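PDB 1ZB1: vacuolar-sorting protein BRO1 from Saccharomyces cerevisiae, which helps sort cargo into intralumenal vesicles of multivesicular bodies, recruiting the deubiquitinase DOA4 to endosomes, and is represented here by its Bro1 domain. Local coordinates for residues H54-A59 with L73-F78; S66-Q71 with A130-Q135; L152-S157 with E350-P355. All coordinates share one frame; numbering follows the deposited sequence.

Contact 1. Residues H54-A59 with L73-F78; sequences HLRNNA and LKYYSF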
ATOM      1  N   HIS A  54     -12.188 -25.808  -4.357  1.00 18.94           N
ATOM      2  CA  HIS A  54     -12.986 -25.023  -3.419  1.00 19.41           C
ATOM      3  C   HIS A  54     -12.166 -23.849  -2.855  1.00 18.69           C
ATOM      4  O   HIS A  54     -12.668 -22.732  -2.710  1.00 15.53           O
ATOM      5  CB  HIS A  54     -13.453 -25.918  -2.269  1.00 25.66           C
ATOM      6  CG  HIS A  54     -14.604 -25.354  -1.498  1.00 30.52           C
ATOM      7  ND1 HIS A  54     -14.827 -25.647  -0.170  1.00 35.07           N
ATOM      8  CD2 HIS A  54     -15.612 -24.532  -1.876  1.00 33.94           C
ATOM      9  CE1 HIS A  54     -15.921 -25.028   0.238  1.00 34.50           C
ATOM     10  NE2 HIS A  54     -16.416 -24.344  -0.777  1.00 35.17           N
ATOM     11  N   LEU A  55     -10.899 -24.113  -2.543  1.00 16.94           N
ATOM     12  CA  LEU A  55     -10.013 -23.089  -1.996  1.00 15.67           C
ATOM     13  C   LEU A  55      -9.912 -21.888  -2.937  1.00 16.44           C
ATOM     14  O   LEU A  55     -10.016 -20.745  -2.494  1.00 14.63           O
ATOM     15  CB  LEU A  55      -8.621 -23.674  -1.744  1.00 12.80           C
ATOM     16  CG  LEU A  55      -7.523 -22.697  -1.320  1.00 14.92           C
ATOM     17  CD1 LEU A  55      -7.888 -22.050   0.018  1.00 15.30           C
ATOM     18  CD2 LEU A  55      -6.181 -23.440  -1.217  1.00 15.80           C
ATOM     19  N   ARG A  56      -9.725 -22.140  -4.232  1.00 15.42           N
ATOM     20  CA  ARG A  56      -9.620 -21.040  -5.194  1.00 16.08           C
ATOM     21  C   ARG A  56     -10.921 -20.252  -5.252  1.00 16.62           C
ATOM     22  O   ARG A  56     -10.912 -19.024  -5.364  1.00 14.71           O
ATOM     23  CB  ARG A  56      -9.276 -21.551  -6.601  1.00 15.92           C
ATOM     24  CG  ARG A  56      -9.106 -20.410  -7.643  1.00 19.32           C
ATOM     25  CD  ARG A  56      -8.756 -20.947  -9.043  1.00 22.89           C
ATOM     26  NE  ARG A  56      -8.192 -19.919  -9.921  1.00 28.32           N
ATOM     27  CZ  ARG A  56      -8.894 -18.995 -10.572  1.00 30.08           C
ATOM     28  NH1 ARG A  56     -10.217 -18.945 -10.465  1.00 38.83           N
ATOM     29  NH2 ARG A  56      -8.267 -18.109 -11.336  1.00 27.08           N
ATOM     30  N   ASN A  57     -12.052 -20.944  -5.183  1.00 16.86           N
ATOM     31  CA  ASN A  57     -13.311 -20.220  -5.214  1.00 17.76           C
ATOM     32  C   ASN A  57     -13.417 -19.346  -3.966  1.00 16.48           C
ATOM     33  O   ASN A  57     -13.872 -18.199  -4.043  1.00 16.60           O
ATOM     34  CB  ASN A  57     -14.497 -21.188  -5.321  1.00 21.49           C
ATOM     35  CG  ASN A  57     -14.633 -21.777  -6.715  1.00 26.50           C
ATOM     36  OD1 ASN A  57     -14.486 -21.067  -7.708  1.00 29.91           O
ATOM     37  ND2 ASN A  57     -14.927 -23.067  -6.796  1.00 27.73           N
ATOM     38  N   ASN A  58     -12.966 -19.858  -2.822  1.00 16.53           N
ATOM     39  CA  ASN A  58     -13.035 -19.067  -1.585  1.00 15.75           C
ATOM     40  C   ASN A  58     -12.040 -17.905  -1.523  1.00 16.13           C
ATOM     41  O   ASN A  58     -12.210 -16.978  -0.734  1.00 17.12           O
ATOM     42  CB  ASN A  58     -12.867 -19.965  -0.352  1.00 15.36           C
ATOM     43  CG  ASN A  58     -14.075 -20.860  -0.121  1.00 18.15           C
ATOM     44  OD1 ASN A  58     -15.185 -20.537  -0.553  1.00 20.36           O
ATOM     45  ND2 ASN A  58     -13.872 -21.976   0.576  1.00 16.95           N
ATOM     46  N   ALA A  59     -11.004 -17.944  -2.357  1.00 16.96           N
ATOM     47  CA  ALA A  59     -10.025 -16.858  -2.378  1.00 14.74           C
ATOM     48  C   ALA A  59     -10.576 -15.733  -3.251  1.00 16.20           C
ATOM     49  O   ALA A  59      -9.994 -14.647  -3.345  1.00 16.60           O
ATOM     50  CB  ALA A  59      -8.706 -17.354  -2.950  1.00 16.75           C
ATOM     51  N   LEU A  73      -3.534 -16.525   0.777  1.00 14.82           N
ATOM     52  CA  LEU A  73      -2.173 -16.889   1.181  1.00 14.45           C
ATOM     53  C   LEU A  73      -1.992 -18.402   1.035  1.00 15.68           C
ATOM     54  O   LEU A  73      -0.939 -18.869   0.602  1.00 13.01           O
ATOM     55  CB  LEU A  73      -1.894 -16.492   2.637  1.00 16.48           C
ATOM     56  CG  LEU A  73      -1.304 -15.144   3.072  1.00 21.47           C
ATOM     57  CD1 LEU A  73      -0.626 -14.443   1.919  1.00 20.56           C
ATOM     58  CD2 LEU A  73      -2.392 -14.281   3.685  1.00 20.61           C
ATOM     59  N   LYS A  74      -3.018 -19.169   1.405  1.00 17.22           N
ATOM     60  CA  LYS A  74      -2.950 -20.624   1.284  1.00 17.03           C
ATOM     61  C   LYS A  74      -2.932 -21.052  -0.184  1.00 17.13           C
ATOM     62  O   LYS A  74      -2.199 -21.976  -0.573  1.00 15.02           O
ATOM     63  CB  LYS A  74      -4.134 -21.278   2.011  1.00 19.70           C
ATOM     64  CG  LYS A  74      -4.040 -21.145   3.530  1.00 23.00           C
ATOM     65  CD  LYS A  74      -5.163 -21.877   4.260  1.00 27.28           C
ATOM     66  CE  LYS A  74      -4.910 -21.859   5.773  1.00 32.18           C
ATOM     67  NZ  LYS A  74      -6.011 -22.466   6.570  1.00 37.82           N
ATOM     68  N   TYR A  75      -3.731 -20.382  -1.005  1.00 14.89           N
ATOM     69  CA  TYR A  75      -3.760 -20.717  -2.426  1.00 16.77           C
ATOM     70  C   TYR A  75      -2.421 -20.345  -3.077  1.00 16.35           C
ATOM     71  O   TYR A  75      -1.929 -21.078  -3.930  1.00 16.59           O
ATOM     72  CB  TYR A  75      -4.921 -20.004  -3.137  1.00 15.85           C
ATOM     73  CG  TYR A  75      -5.083 -20.418  -4.591  1.00 15.23           C
ATOM     74  CD1 TYR A  75      -5.237 -21.760  -4.937  1.00 15.60           C
ATOM     75  CD2 TYR A  75      -5.037 -19.472  -5.621  1.00 15.46           C
ATOM     76  CE1 TYR A  75      -5.332 -22.158  -6.273  1.00 16.03           C
ATOM     77  CE2 TYR A  75      -5.139 -19.861  -6.967  1.00 13.82           C
ATOM     78  CZ  TYR A  75      -5.280 -21.203  -7.279  1.00 16.44           C
ATOM     79  OH  TYR A  75      -5.335 -21.611  -8.592  1.00 15.35           O
ATOM     80  N   TYR A  76      -1.831 -19.214  -2.686  1.00 16.92           N
ATOM     81  CA  TYR A  76      -0.537 -18.822  -3.259  1.00 15.89           C
ATOM     82  C   TYR A  76       0.495 -19.891  -2.889  1.00 17.02           C
ATOM     83  O   TYR A  76       1.319 -20.291  -3.724  1.00 16.49           O
ATOM     84  CB  TYR A  76      -0.066 -17.460  -2.724  1.00 16.53           C
ATOM     85  CG  TYR A  76       1.116 -16.874  -3.498  1.00 16.94           C
ATOM     86  CD1 TYR A  76       0.911 -15.986  -4.554  1.00 17.98           C
ATOM     87  CD2 TYR A  76       2.429 -17.242  -3.197  1.00 17.97           C
ATOM     88  CE1 TYR A  76       1.984 -15.473  -5.297  1.00 15.68           C
ATOM     89  CE2 TYR A  76       3.516 -16.742  -3.934  1.00 16.59           C
ATOM     90  CZ  TYR A  76       3.285 -15.857  -4.981  1.00 19.06           C
ATOM     91  OH  TYR A  76       4.349 -15.350  -5.707  1.00 16.85           O
ATOM     92  N   SER A  77       0.444 -20.364  -1.644  1.00 17.62           N
ATOM     93  CA  SER A  77       1.381 -21.397  -1.200  1.00 18.34           C
ATOM     94  C   SER A  77       1.284 -22.611  -2.113  1.00 17.16           C
ATOM     95  O   SER A  77       2.301 -23.177  -2.506  1.00 17.70           O
ATOM     96  CB  SER A  77       1.106 -21.822   0.250  1.00 20.81           C
ATOM     97  OG  SER A  77       1.409 -20.771   1.152  1.00 25.78           O
ATOM     98  N   PHE A  78       0.060 -23.009  -2.447  1.00 15.83           N
ATOM     99  CA  PHE A  78      -0.154 -24.154  -3.330  1.00 15.26           C
ATOM    100  C   PHE A  78       0.565 -23.912  -4.651  1.00 17.72           C
ATOM    101  O   PHE A  78       1.246 -24.792  -5.178  1.00 17.57           O
ATOM    102  CB  PHE A  78      -1.644 -24.348  -3.621  1.00 15.55           C
ATOM    103  CG  PHE A  78      -1.909 -25.322  -4.739  1.00 15.60           C
ATOM    104  CD1 PHE A  78      -1.894 -26.693  -4.504  1.00 16.56           C
ATOM    105  CD2 PHE A  78      -2.093 -24.868  -6.043  1.00 14.16           C
ATOM    106  CE1 PHE A  78      -2.058 -27.604  -5.553  1.00 17.88           C
ATOM    107  CE2 PHE A  78      -2.256 -25.772  -7.095  1.00 13.85           C
ATOM    108  CZ  PHE A  78      -2.237 -27.141  -6.848  1.00 16.11           C
TER
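Arg56 lays the start of its side chain over one face of the Tyr75 ring. Arg56 CB sits 4.2 Å from the centroid of the Tyr75 ring and close to the ring normal, a CH-pi contact displaced toward the CE1-CZ side. With CG anti to the backbone N (chi1 -178°) and the chain extended to NE, the arginine runs out past the phenol end, where Arg56 CD lies 3.5 Å from Tyr75 OH. The guanidinium then stands almost perpendicular to the ring, the two planes 89° apart, and presents its edge to the hydroxyl. Leu55 works on another side of the tyrosine: Leu55 CD2 comes within 3.8 Å of Tyr75 CA and lies near the plane of the ring at its edge, while Leu55 CD1 faces Lys74 CB at 4.3 Å.

A second shell fixes both polar ends. Glu121 OE2 forms a salt bridge with Arg56 NE and a hydrogen bond with Tyr75 OH, so one carboxylate oxygen ties the two residues together at the far end of the pair. Thr18 and the carbonyl of Glu19 take the remaining guanidinium nitrogens, and Trp23 NE1 also bonds the phenol oxygen.

The contact joins helices 46-58 and 65-86, successive helices of the Bro1 domain, whose short segments run at 133° to one another. Helix 118-139 adds Thr125 against Tyr75, and helix 349-371 packs on Leu73 and Ser77.

Contact 2. Residues S66-Q71 with A130-Q135; sequences SSLSEQ and AVIFTQ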
ATOM      1  N   SER A  66     -10.041 -10.606   6.642  1.00 17.55           N
ATOM      2  CA  SER A  66      -9.013 -11.479   7.205  1.00 17.50           C
ATOM      3  C   SER A  66      -9.132 -12.927   6.746  1.00 16.24           C
ATOM      4  O   SER A  66      -8.119 -13.586   6.485  1.00 16.60           O
ATOM      5  CB  SER A  66      -9.007 -11.403   8.731  1.00 19.14           C
ATOM      6  OG  SER A  66      -8.457 -10.160   9.144  1.00 20.78           O
ATOM      7  N   SER A  67     -10.365 -13.411   6.627  1.00 16.27           N
ATOM      8  CA  SER A  67     -10.618 -14.775   6.182  1.00 15.66           C
ATOM      9  C   SER A  67     -10.302 -14.900   4.682  1.00 15.37           C
ATOM     10  O   SER A  67      -9.737 -15.902   4.238  1.00 16.23           O
ATOM     11  CB  SER A  67     -12.081 -15.147   6.459  1.00 15.57           C
ATOM     12  OG  SER A  67     -12.338 -16.517   6.184  1.00 15.56           O
ATOM     13  N   LEU A  68     -10.670 -13.880   3.909  1.00 15.27           N
ATOM     14  CA  LEU A  68     -10.405 -13.858   2.465  1.00 16.35           C
ATOM     15  C   LEU A  68      -8.888 -13.876   2.233  1.00 15.07           C
ATOM     16  O   LEU A  68      -8.390 -14.568   1.344  1.00 14.55           O
ATOM     17  CB  LEU A  68     -11.008 -12.590   1.841  1.00 14.76           C
ATOM     18  CG  LEU A  68     -10.882 -12.458   0.315  1.00 15.48           C
ATOM     19  CD1 LEU A  68     -11.725 -13.537  -0.374  1.00 15.78           C
ATOM     20  CD2 LEU A  68     -11.357 -11.078  -0.114  1.00 15.89           C
ATOM     21  N   SER A  69      -8.165 -13.113   3.048  1.00 15.75           N
ATOM     22  CA  SER A  69      -6.701 -13.035   2.981  1.00 15.46           C
ATOM     23  C   SER A  69      -6.094 -14.425   3.210  1.00 16.94           C
ATOM     24  O   SER A  69      -5.221 -14.889   2.460  1.00 16.01           O
ATOM     25  CB  SER A  69      -6.199 -12.057   4.053  1.00 14.15           C
ATOM     26  OG  SER A  69      -4.786 -12.054   4.150  1.00 16.05           O
ATOM     27  N   GLU A  70      -6.566 -15.089   4.258  1.00 16.04           N
ATOM     28  CA  GLU A  70      -6.103 -16.432   4.589  1.00 16.52           C
ATOM     29  C   GLU A  70      -6.240 -17.384   3.397  1.00 16.04           C
ATOM     30  O   GLU A  70      -5.309 -18.138   3.095  1.00 14.47           O
ATOM     31  CB  GLU A  70      -6.912 -16.980   5.772  1.00 18.13           C
ATOM     32  CG  GLU A  70      -6.486 -18.360   6.249  1.00 22.66           C
ATOM     33  CD  GLU A  70      -7.507 -18.976   7.200  1.00 29.00           C
ATOM     34  OE1 GLU A  70      -8.203 -18.205   7.893  1.00 26.22           O
ATOM     35  OE2 GLU A  70      -7.610 -20.225   7.257  1.00 28.51           O
ATOM     36  N   GLN A  71      -7.399 -17.367   2.730  1.00 15.06           N
ATOM     37  CA  GLN A  71      -7.615 -18.259   1.583  1.00 16.88           C
ATOM     38  C   GLN A  71      -6.601 -17.981   0.475  1.00 16.21           C
ATOM     39  O   GLN A  71      -6.075 -18.904  -0.149  1.00 15.45           O
ATOM     40  CB  GLN A  71      -9.032 -18.094   1.011  1.00 17.78           C
ATOM     41  CG  GLN A  71     -10.158 -18.164   2.036  1.00 17.62           C
ATOM     42  CD  GLN A  71     -10.039 -19.338   2.990  1.00 21.99           C
ATOM     43  OE1 GLN A  71     -10.122 -19.165   4.204  1.00 23.38           O
ATOM     44  NE2 GLN A  71      -9.856 -20.538   2.451  1.00 18.97           N
ATOM     45  N   ALA A 130      -2.159  -8.184  -1.601  1.00 14.03           N
ATOM     46  CA  ALA A 130      -1.703  -6.842  -1.223  1.00 15.75           C
ATOM     47  C   ALA A 130      -2.906  -5.926  -0.998  1.00 14.58           C
ATOM     48  O   ALA A 130      -2.967  -5.178  -0.011  1.00 16.16           O
ATOM     49  CB  ALA A 130      -0.796  -6.266  -2.325  1.00 15.72           C
ATOM     50  N   VAL A 131      -3.865  -5.974  -1.917  1.00 14.94           N
ATOM     51  CA  VAL A 131      -5.061  -5.142  -1.782  1.00 14.59           C
ATOM     52  C   VAL A 131      -5.829  -5.519  -0.513  1.00 15.52           C
ATOM     53  O   VAL A 131      -6.294  -4.648   0.226  1.00 16.91           O
ATOM     54  CB  VAL A 131      -6.008  -5.301  -3.001  1.00 12.11           C
ATOM     55  CG1 VAL A 131      -7.342  -4.609  -2.726  1.00 15.28           C
ATOM     56  CG2 VAL A 131      -5.360  -4.683  -4.250  1.00 12.79           C
ATOM     57  N   ILE A 132      -5.962  -6.815  -0.262  1.00 16.00           N
ATOM     58  CA  ILE A 132      -6.690  -7.269   0.916  1.00 17.36           C
ATOM     59  C   ILE A 132      -6.031  -6.764   2.206  1.00 17.20           C
ATOM     60  O   ILE A 132      -6.719  -6.454   3.178  1.00 18.81           O
ATOM     61  CB  ILE A 132      -6.826  -8.810   0.918  1.00 19.01           C
ATOM     62  CG1 ILE A 132      -7.706  -9.238  -0.266  1.00 23.68           C
ATOM     63  CG2 ILE A 132      -7.467  -9.283   2.228  1.00 20.10           C
ATOM     64  CD1 ILE A 132      -7.758 -10.735  -0.503  1.00 26.93           C
ATOM     65  N   PHE A 133      -4.706  -6.665   2.225  1.00 15.21           N
ATOM     66  CA  PHE A 133      -4.047  -6.143   3.415  1.00 15.89           C
ATOM     67  C   PHE A 133      -4.494  -4.688   3.639  1.00 16.23           C
ATOM     68  O   PHE A 133      -4.673  -4.271   4.779  1.00 15.57           O
ATOM     69  CB  PHE A 133      -2.515  -6.202   3.290  1.00 13.72           C
ATOM     70  CG  PHE A 133      -1.914  -7.537   3.666  1.00 15.61           C
ATOM     71  CD1 PHE A 133      -2.185  -8.121   4.913  1.00 15.47           C
ATOM     72  CD2 PHE A 133      -1.047  -8.192   2.795  1.00 15.17           C
ATOM     73  CE1 PHE A 133      -1.600  -9.331   5.280  1.00 16.12           C
ATOM     74  CE2 PHE A 133      -0.450  -9.412   3.152  1.00 17.13           C
ATOM     75  CZ  PHE A 133      -0.727  -9.981   4.397  1.00 18.43           C
ATOM     76  N   THR A 134      -4.680  -3.916   2.567  1.00 18.24           N
ATOM     77  CA  THR A 134      -5.129  -2.533   2.746  1.00 16.00           C
ATOM     78  C   THR A 134      -6.589  -2.497   3.202  1.00 19.18           C
ATOM     79  O   THR A 134      -7.006  -1.564   3.898  1.00 19.38           O
ATOM     80  CB  THR A 134      -4.966  -1.667   1.455  1.00 17.54           C
ATOM     81  OG1 THR A 134      -5.924  -2.066   0.464  1.00 16.66           O
ATOM     82  CG2 THR A 134      -3.551  -1.817   0.890  1.00 13.61           C
ATOM     83  N   GLN A 135      -7.367  -3.510   2.832  1.00 18.96           N
ATOM     84  CA  GLN A 135      -8.769  -3.554   3.251  1.00 18.83           C
ATOM     85  C   GLN A 135      -8.865  -3.906   4.736  1.00 19.56           C
ATOM     86  O   GLN A 135      -9.747  -3.413   5.446  1.00 20.02           O
ATOM     87  CB  GLN A 135      -9.550  -4.564   2.407  1.00 21.06           C
ATOM     88  CG  GLN A 135      -9.563  -4.216   0.915  1.00 20.22           C
ATOM     89  CD  GLN A 135     -10.328  -5.221   0.074  1.00 21.00           C
ATOM     90  OE1 GLN A 135     -10.252  -6.426   0.303  1.00 21.39           O
ATOM     91  NE2 GLN A 135     -11.053  -4.726  -0.926  1.00 20.96           N
TER
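The Phe133 ring reaches back toward helix 65-86 although its CB points away from it, and Ser69 OG comes obliquely to the ring at 4.3 Å from Phe133 CE1. Asn151 and Lys154 of the following helix also touch this phenylalanine, so its ring lies between two helices.

Most of the contact is made by Ile132, which uses its two branches separately. With CG1 anti to the carbonyl carbon (chi1 -66°), the longer branch carries Ile132 CD1 to within 3.6 Å of Leu68 CD2; the two side chains cross at about a right angle. Ile132 CG2 turns to Ser69, 3.6 Å from Ser69 CB. The serine thus offers its carbon to the isoleucine, and, consistent with so small a side chain, Ser69 CA and Ile132 CA are 6.1 Å apart.

Helices 65-86 and 118-139 of the Bro1 domain run nearly antiparallel here, at 161° and 9.5 Å between the axes of the short segments. Ile136, one turn beyond Ile132, continues the contact against Ser66 and Ser69. Helix 146-165 packs on Ala130, Phe133 and Thr134, while Leu13 and Leu15 from the N-terminal loop region cover Thr134 and Val131.

Contact 3. Residues L152-S157 with E350-P355; sequences LTKAFS and EKILEP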
ATOM      1  N   LEU A 152      -0.820  -2.125   6.505  1.00 19.01           N
ATOM      2  CA  LEU A 152      -0.397  -1.297   5.372  1.00 19.10           C
ATOM      3  C   LEU A 152       1.075  -1.595   5.078  1.00 19.29           C
ATOM      4  O   LEU A 152       1.523  -1.529   3.931  1.00 17.94           O
ATOM      5  CB  LEU A 152      -0.581   0.189   5.691  1.00 20.51           C
ATOM      6  CG  LEU A 152      -2.024   0.709   5.630  1.00 23.76           C
ATOM      7  CD1 LEU A 152      -2.094   2.111   6.211  1.00 22.81           C
ATOM      8  CD2 LEU A 152      -2.512   0.712   4.180  1.00 24.81           C
ATOM      9  N   THR A 153       1.826  -1.929   6.123  1.00 18.43           N
ATOM     10  CA  THR A 153       3.236  -2.253   5.968  1.00 18.79           C
ATOM     11  C   THR A 153       3.365  -3.538   5.150  1.00 19.78           C
ATOM     12  O   THR A 153       4.220  -3.633   4.262  1.00 20.69           O
ATOM     13  CB  THR A 153       3.922  -2.424   7.354  1.00 19.95           C
ATOM     14  OG1 THR A 153       3.961  -1.151   8.018  1.00 19.93           O
ATOM     15  CG2 THR A 153       5.349  -2.950   7.200  1.00 20.34           C
ATOM     16  N   LYS A 154       2.512  -4.521   5.430  1.00 17.47           N
ATOM     17  CA  LYS A 154       2.559  -5.768   4.671  1.00 19.04           C
ATOM     18  C   LYS A 154       2.122  -5.534   3.221  1.00 18.29           C
ATOM     19  O   LYS A 154       2.688  -6.122   2.291  1.00 18.33           O
ATOM     20  CB  LYS A 154       1.684  -6.842   5.337  1.00 19.01           C
ATOM     21  CG  LYS A 154       2.285  -7.398   6.621  1.00 20.78           C
ATOM     22  CD  LYS A 154       1.379  -8.423   7.275  1.00 23.80           C
ATOM     23  CE  LYS A 154       2.023  -9.017   8.514  1.00 28.68           C
ATOM     24  NZ  LYS A 154       1.103  -9.971   9.207  1.00 29.31           N
ATOM     25  N   ALA A 155       1.125  -4.677   3.016  1.00 17.22           N
ATOM     26  CA  ALA A 155       0.673  -4.387   1.652  1.00 16.53           C
ATOM     27  C   ALA A 155       1.867  -3.840   0.874  1.00 17.96           C
ATOM     28  O   ALA A 155       2.128  -4.256  -0.255  1.00 16.22           O
ATOM     29  CB  ALA A 155      -0.467  -3.364   1.665  1.00 13.55           C
ATOM     30  N   PHE A 156       2.591  -2.913   1.502  1.00 18.35           N
ATOM     31  CA  PHE A 156       3.779  -2.294   0.917  1.00 20.59           C
ATOM     32  C   PHE A 156       4.747  -3.385   0.455  1.00 20.89           C
ATOM     33  O   PHE A 156       5.216  -3.375  -0.684  1.00 19.46           O
ATOM     34  CB  PHE A 156       4.420  -1.367   1.972  1.00 22.65           C
ATOM     35  CG  PHE A 156       5.817  -0.886   1.640  1.00 23.45           C
ATOM     36  CD1 PHE A 156       6.179  -0.532   0.343  1.00 23.66           C
ATOM     37  CD2 PHE A 156       6.757  -0.733   2.662  1.00 27.79           C
ATOM     38  CE1 PHE A 156       7.456  -0.033   0.066  1.00 25.62           C
ATOM     39  CE2 PHE A 156       8.039  -0.231   2.399  1.00 28.90           C
ATOM     40  CZ  PHE A 156       8.386   0.118   1.097  1.00 27.77           C
ATOM     41  N   SER A 157       5.025  -4.335   1.338  1.00 19.52           N
ATOM     42  CA  SER A 157       5.926  -5.433   1.022  1.00 21.04           C
ATOM     43  C   SER A 157       5.456  -6.267  -0.185  1.00 21.70           C
ATOM     44  O   SER A 157       6.262  -6.629  -1.042  1.00 20.66           O
ATOM     45  CB  SER A 157       6.087  -6.327   2.257  1.00 23.52           C
ATOM     46  OG  SER A 157       6.945  -7.417   1.988  1.00 30.24           O
ATOM     47  N   GLU A 350       8.635 -13.013   1.281  1.00 25.76           N
ATOM     48  CA  GLU A 350       9.032 -14.369   1.648  1.00 27.16           C
ATOM     49  C   GLU A 350       8.671 -14.698   3.098  1.00 25.32           C
ATOM     50  O   GLU A 350       8.189 -15.794   3.391  1.00 24.71           O
ATOM     51  CB  GLU A 350      10.540 -14.563   1.442  1.00 31.54           C
ATOM     52  CG  GLU A 350      11.004 -14.583  -0.018  1.00 36.95           C
ATOM     53  CD  GLU A 350      11.170 -13.193  -0.629  1.00 40.80           C
ATOM     54  OE1 GLU A 350      11.741 -13.103  -1.739  1.00 42.16           O
ATOM     55  OE2 GLU A 350      10.735 -12.195  -0.015  1.00 41.59           O
ATOM     56  N   LYS A 351       8.905 -13.748   4.000  1.00 23.88           N
ATOM     57  CA  LYS A 351       8.600 -13.940   5.415  1.00 23.68           C
ATOM     58  C   LYS A 351       7.099 -13.894   5.702  1.00 22.95           C
ATOM     59  O   LYS A 351       6.622 -14.532   6.638  1.00 20.72           O
ATOM     60  CB  LYS A 351       9.326 -12.889   6.260  1.00 27.48           C
ATOM     61  CG  LYS A 351      10.842 -13.042   6.244  1.00 33.21           C
ATOM     62  CD  LYS A 351      11.521 -12.030   7.157  1.00 39.61           C
ATOM     63  CE  LYS A 351      13.040 -12.190   7.133  1.00 40.70           C
ATOM     64  NZ  LYS A 351      13.718 -11.270   8.091  1.00 42.46           N
ATOM     65  N   ILE A 352       6.356 -13.131   4.907  1.00 20.48           N
ATOM     66  CA  ILE A 352       4.911 -13.042   5.089  1.00 19.20           C
ATOM     67  C   ILE A 352       4.271 -14.367   4.662  1.00 19.67           C
ATOM     68  O   ILE A 352       3.352 -14.869   5.310  1.00 19.28           O
ATOM     69  CB  ILE A 352       4.311 -11.894   4.235  1.00 20.81           C
ATOM     70  CG1 ILE A 352       4.663 -10.536   4.855  1.00 21.12           C
ATOM     71  CG2 ILE A 352       2.799 -12.061   4.114  1.00 19.90           C
ATOM     72  CD1 ILE A 352       4.273  -9.339   3.991  1.00 20.72           C
ATOM     73  N   LEU A 353       4.781 -14.937   3.576  1.00 18.13           N
ATOM     74  CA  LEU A 353       4.250 -16.186   3.036  1.00 20.34           C
ATOM     75  C   LEU A 353       4.654 -17.439   3.811  1.00 21.30           C
ATOM     76  O   LEU A 353       3.865 -18.373   3.978  1.00 21.28           O
ATOM     77  CB  LEU A 353       4.695 -16.329   1.578  1.00 19.12           C
ATOM     78  CG  LEU A 353       4.348 -17.612   0.816  1.00 19.40           C
ATOM     79  CD1 LEU A 353       2.838 -17.732   0.668  1.00 20.42           C
ATOM     80  CD2 LEU A 353       5.012 -17.580  -0.554  1.00 21.58           C
ATOM     81  N   GLU A 354       5.893 -17.439   4.285  1.00 23.98           N
ATOM     82  CA  GLU A 354       6.473 -18.569   5.000  1.00 28.22           C
ATOM     83  C   GLU A 354       5.588 -19.368   5.969  1.00 26.43           C
ATOM     84  O   GLU A 354       5.541 -20.588   5.887  1.00 26.29           O
ATOM     85  CB  GLU A 354       7.743 -18.093   5.711  1.00 31.73           C
ATOM     86  CG  GLU A 354       8.618 -19.188   6.269  1.00 37.35           C
ATOM     87  CD  GLU A 354      10.026 -18.695   6.522  1.00 42.92           C
ATOM     88  OE1 GLU A 354      10.748 -18.438   5.530  1.00 47.46           O
ATOM     89  OE2 GLU A 354      10.411 -18.547   7.703  1.00 45.34           O
ATOM     90  N   PRO A 355       4.875 -18.701   6.889  1.00 25.64           N
ATOM     91  CA  PRO A 355       4.025 -19.439   7.832  1.00 24.99           C
ATOM     92  C   PRO A 355       2.960 -20.354   7.204  1.00 26.53           C
ATOM     93  O   PRO A 355       2.462 -21.272   7.860  1.00 26.19           O
ATOM     94  CB  PRO A 355       3.397 -18.328   8.672  1.00 26.95           C
ATOM     95  CG  PRO A 355       4.440 -17.245   8.640  1.00 26.02           C
ATOM     96  CD  PRO A 355       4.873 -17.259   7.198  1.00 26.01           C
TER
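Ile352 of helix 349-371 meets helix 146-165 through a single methyl, CD1, which rests between Lys154 and Ser157. This is a helix-to-helix contact of the Bro1 domain, an elongated, largely helical fold, and it brings the last helix of the modelled chain onto one from its first half.

The isoleucine conformation puts CD1 foremost. CG1 stands anti to the carbonyl carbon (chi1 -74°) and the branch continues extended to CD1 (chi2 172°), so the side chain spans the gap at full length. The backbones stay well apart: the nearest alpha carbons, those of Lys154 and Ile352, are 7.7 Å from each other.

Lys154 also has its CG anti to the carbonyl carbon, and beyond CG its chain is fully extended. It therefore offers hydrocarbon at its base: Lys154 CB and Lys154 CG both lie 3.8 Å from Ile352 CD1, while the ammonium group is carried well past the methyl. The two side chains cross at a slant instead of running alongside each other.

On Ser157 the hydroxyl is anti to the backbone N (chi1 179°), which turns OG toward the loop leading into helix 349-371. There it hydrogen-bonds the carbonyl oxygen of Pro347, and Pro347 also packs against Ile352. The buried hydroxyl is thus satisfied by the loop and meets the isoleucine only by van der Waals contact. Thr348 OG1 accepts the backbone N-H of Lys351 at the start of this helix. Against the methyl itself, Ser157 places two atoms at equal range: Ser157 CB and Ser157 OG each lie 3.9 Å from Ile352 CD1.

The three contacts lie within one Bro1 domain and step through neighbouring helices. Contacts 1 and 2 share helix 65-86, their centres about 12 Å apart, and their segments alternate along the chain. Contact 2 leads to contact 3, about 11 Å away between centres, because helices 118-139 and 146-165 are consecutive and Ala155 packs on Ala130 and Thr134. Contacts 1 and 3, about 17 Å apart between centres, still touch: Leu353 lies on Tyr76 and Ser77. Helix 349-371, far along the sequence, thus closes against helix 65-86, which contacts 1 and 2 share, as well as against helix 146-165.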